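Local coordinates for protein major centromere autoantigen B (Homo sapiens, PDB 1HLV) that binds the CENP-B box DNA of centromeres through two helix-turn-helix domains and kinks it on binding, at residues Ile82-Gln87 with Ile98-Lys103. Numbering follows the deposited sequence.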
loop_
_atom_site.group_PDB
_atom_site.type_symbol
_atom_site.label_atom_id
_atom_site.label_comp_id
_atom_site.label_asym_id
_atom_site.label_seq_id
_atom_site.Cartn_x
_atom_site.Cartn_y
_atom_site.Cartn_z
ATOM N N ILE C 82 -3.568 13.595 -3.204
ATOM C CA ILE C 82 -2.501 13.482 -2.215
ATOM C C ILE C 82 -1.499 14.614 -2.389
ATOM O O ILE C 82 -1.197 15.333 -1.437
ATOM C CB ILE C 82 -1.767 12.122 -2.335
ATOM C CG1 ILE C 82 -2.648 11.017 -1.754
ATOM C CG2 ILE C 82 -0.427 12.174 -1.623
ATOM C CD1 ILE C 82 -2.101 9.629 -1.941
ATOM N N ALA C 83 -0.989 14.772 -3.606
ATOM C CA ALA C 83 -0.022 15.822 -3.882
ATOM C C ALA C 83 -0.566 17.149 -3.383
ATOM O O ALA C 83 0.157 17.949 -2.780
ATOM C CB ALA C 83 0.250 15.903 -5.369
ATOM N N TRP C 84 -1.853 17.366 -3.633
ATOM C CA TRP C 84 -2.530 18.593 -3.239
ATOM C C TRP C 84 -2.551 18.868 -1.731
ATOM O O TRP C 84 -2.029 19.889 -1.283
ATOM C CB TRP C 84 -3.962 18.583 -3.775
ATOM C CG TRP C 84 -4.832 19.651 -3.183
ATOM C CD1 TRP C 84 -4.846 20.982 -3.511
ATOM C CD2 TRP C 84 -5.800 19.484 -2.138
ATOM N NE1 TRP C 84 -5.764 21.648 -2.735
ATOM C CE2 TRP C 84 -6.364 20.756 -1.883
ATOM C CE3 TRP C 84 -6.247 18.381 -1.393
ATOM C CZ2 TRP C 84 -7.355 20.957 -0.912
ATOM C CZ3 TRP C 84 -7.229 18.579 -0.431
ATOM C CH2 TRP C 84 -7.774 19.861 -0.198
ATOM N N PHE C 85 -3.153 17.976 -0.945
ATOM C CA PHE C 85 -3.218 18.205 0.493
ATOM C C PHE C 85 -1.877 18.019 1.182
ATOM O O PHE C 85 -1.654 18.543 2.273
ATOM C CB PHE C 85 -4.297 17.323 1.159
ATOM C CG PHE C 85 -3.953 15.850 1.257
ATOM C CD1 PHE C 85 -2.830 15.412 1.955
ATOM C CD2 PHE C 85 -4.808 14.897 0.715
ATOM C CE1 PHE C 85 -2.567 14.051 2.112
ATOM C CE2 PHE C 85 -4.556 13.537 0.867
ATOM C CZ PHE C 85 -3.435 13.113 1.567
ATOM N N GLN C 86 -0.985 17.274 0.540
ATOM C CA GLN C 86 0.336 17.027 1.099
ATOM C C GLN C 86 1.147 18.313 1.019
ATOM O O GLN C 86 2.134 18.488 1.729
ATOM C CB GLN C 86 1.025 15.922 0.310
ATOM C CG GLN C 86 1.792 14.955 1.166
ATOM C CD GLN C 86 2.041 13.645 0.450
ATOM O OE1 GLN C 86 2.683 13.609 -0.606
ATOM N NE2 GLN C 86 1.524 12.558 1.016
ATOM N N GLN C 87 0.706 19.209 0.147
ATOM C CA GLN C 87 1.357 20.494 -0.052
ATOM C C GLN C 87 0.839 21.479 0.995
ATOM O O GLN C 87 1.523 22.440 1.359
ATOM C CB GLN C 87 1.052 20.990 -1.465
ATOM C CG GLN C 87 1.711 22.296 -1.852
ATOM C CD GLN C 87 1.504 22.613 -3.325
ATOM O OE1 GLN C 87 0.370 22.645 -3.814
ATOM N NE2 GLN C 87 2.601 22.848 -4.042
ATOM N N ILE C 98 -14.115 18.193 4.777
ATOM C CA ILE C 98 -15.072 18.809 3.864
ATOM C C ILE C 98 -14.369 19.398 2.640
ATOM O O ILE C 98 -14.884 19.335 1.525
ATOM C CB ILE C 98 -15.893 19.907 4.604
ATOM C CG1 ILE C 98 -17.147 19.278 5.202
ATOM C CG2 ILE C 98 -16.283 21.035 3.666
ATOM C CD1 ILE C 98 -18.056 18.641 4.152
ATOM N N ILE C 99 -13.191 19.970 2.851
ATOM C CA ILE C 99 -12.439 20.544 1.749
ATOM C C ILE C 99 -11.869 19.418 0.888
ATOM O O ILE C 99 -11.787 19.532 -0.335
ATOM C CB ILE C 99 -11.296 21.432 2.269
ATOM C CG1 ILE C 99 -11.878 22.571 3.109
ATOM C CG2 ILE C 99 -10.506 21.997 1.118
ATOM C CD1 ILE C 99 -12.923 23.407 2.383
ATOM N N LEU C 100 -11.492 18.322 1.534
ATOM C CA LEU C 100 -10.935 17.179 0.835
ATOM C C LEU C 100 -11.944 16.607 -0.152
ATOM O O LEU C 100 -11.613 16.359 -1.310
ATOM C CB LEU C 100 -10.543 16.092 1.832
ATOM C CG LEU C 100 -9.770 14.907 1.262
ATOM C CD1 LEU C 100 -8.295 15.239 1.262
ATOM C CD2 LEU C 100 -10.012 13.678 2.106
ATOM N N LYS C 101 -13.177 16.401 0.299
ATOM C CA LYS C 101 -14.204 15.835 -0.572
ATOM C C LYS C 101 -14.580 16.763 -1.713
ATOM O O LYS C 101 -14.973 16.320 -2.793
ATOM C CB LYS C 101 -15.456 15.502 0.232
ATOM C CG LYS C 101 -16.588 14.981 -0.618
ATOM C CD LYS C 101 -17.740 14.525 0.237
ATOM C CE LYS C 101 -18.865 13.978 -0.618
ATOM N NZ LYS C 101 -19.996 13.491 0.220
ATOM N N GLU C 102 -14.459 18.057 -1.461
ATOM C CA GLU C 102 -14.782 19.076 -2.445
ATOM C C GLU C 102 -13.726 19.062 -3.550
ATOM O O GLU C 102 -14.039 19.092 -4.747
ATOM C CB GLU C 102 -14.806 20.425 -1.740
ATOM C CG GLU C 102 -15.225 21.604 -2.570
ATOM C CD GLU C 102 -15.245 22.865 -1.731
ATOM O OE1 GLU C 102 -16.029 22.909 -0.753
ATOM O OE2 GLU C 102 -14.474 23.805 -2.033
ATOM N N LYS C 103 -12.471 19.003 -3.125
ATOM C CA LYS C 103 -11.347 18.974 -4.040
ATOM C C LYS C 103 -11.364 17.716 -4.907
ATOM O O LYS C 103 -11.037 17.774 -6.084
ATOM C CB LYS C 103 -10.040 19.045 -3.248
ATOM C CG LYS C 103 -8.793 19.053 -4.106
ATOM C CD LYS C 103 -8.741 20.274 -5.009
ATOM C CE LYS C 103 -7.400 20.367 -5.716
ATOM N NZ LYS C 103 -7.317 21.560 -6.607
#
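W84 on helix 75-88 and K103 on helix 97-111 make the main contact of a mixed helix-helix packing, a lysine laid on an indole and flanked by apolar contacts of I99, L100 and F85, between two axes standing 11.2 Å apart. The lysine runs over one face of the ring: its CG sits above the centre of the indole, and K103 CE lies over the five-membered ring of W84, 3.6 Å from that centroid, in a CH-pi contact. A bend at chi2 (62°) redirects CD of K103, from which the chain continues to CE over the five-membered ring. K103 NZ ends off-centre, 4.4 Å from the centroid of the five-membered ring of W84 and 32° off the normal, a cation-pi contact that would add a modest electrostatic term to methylene packing. The benzo edge of the indole meets the partner helix near its own plane, with I99 CG2 3.7 Å from W84 CH2 and L100 CD1 3.9 Å from W84 CZ3. The wide, nearly antiparallel crossing (147°) joins the first two helices of the three-helix, helix-turn-helix fold related to the Tc5 transposase DNA-binding domain, the second of the two DNA-binding modules in this chain. Deeper in, L100 CD1 reaches F85, 3.5 Å from F85 CD2, approaching its ring obliquely. The third helix, 120-129, closes this buried side: F126 packs on F85, while L123 and R127 touch L100. V95, from the loop joining the first two helices, also touches W84, and I98, at the start of the second segment, packs on a sugar of the bound DNA.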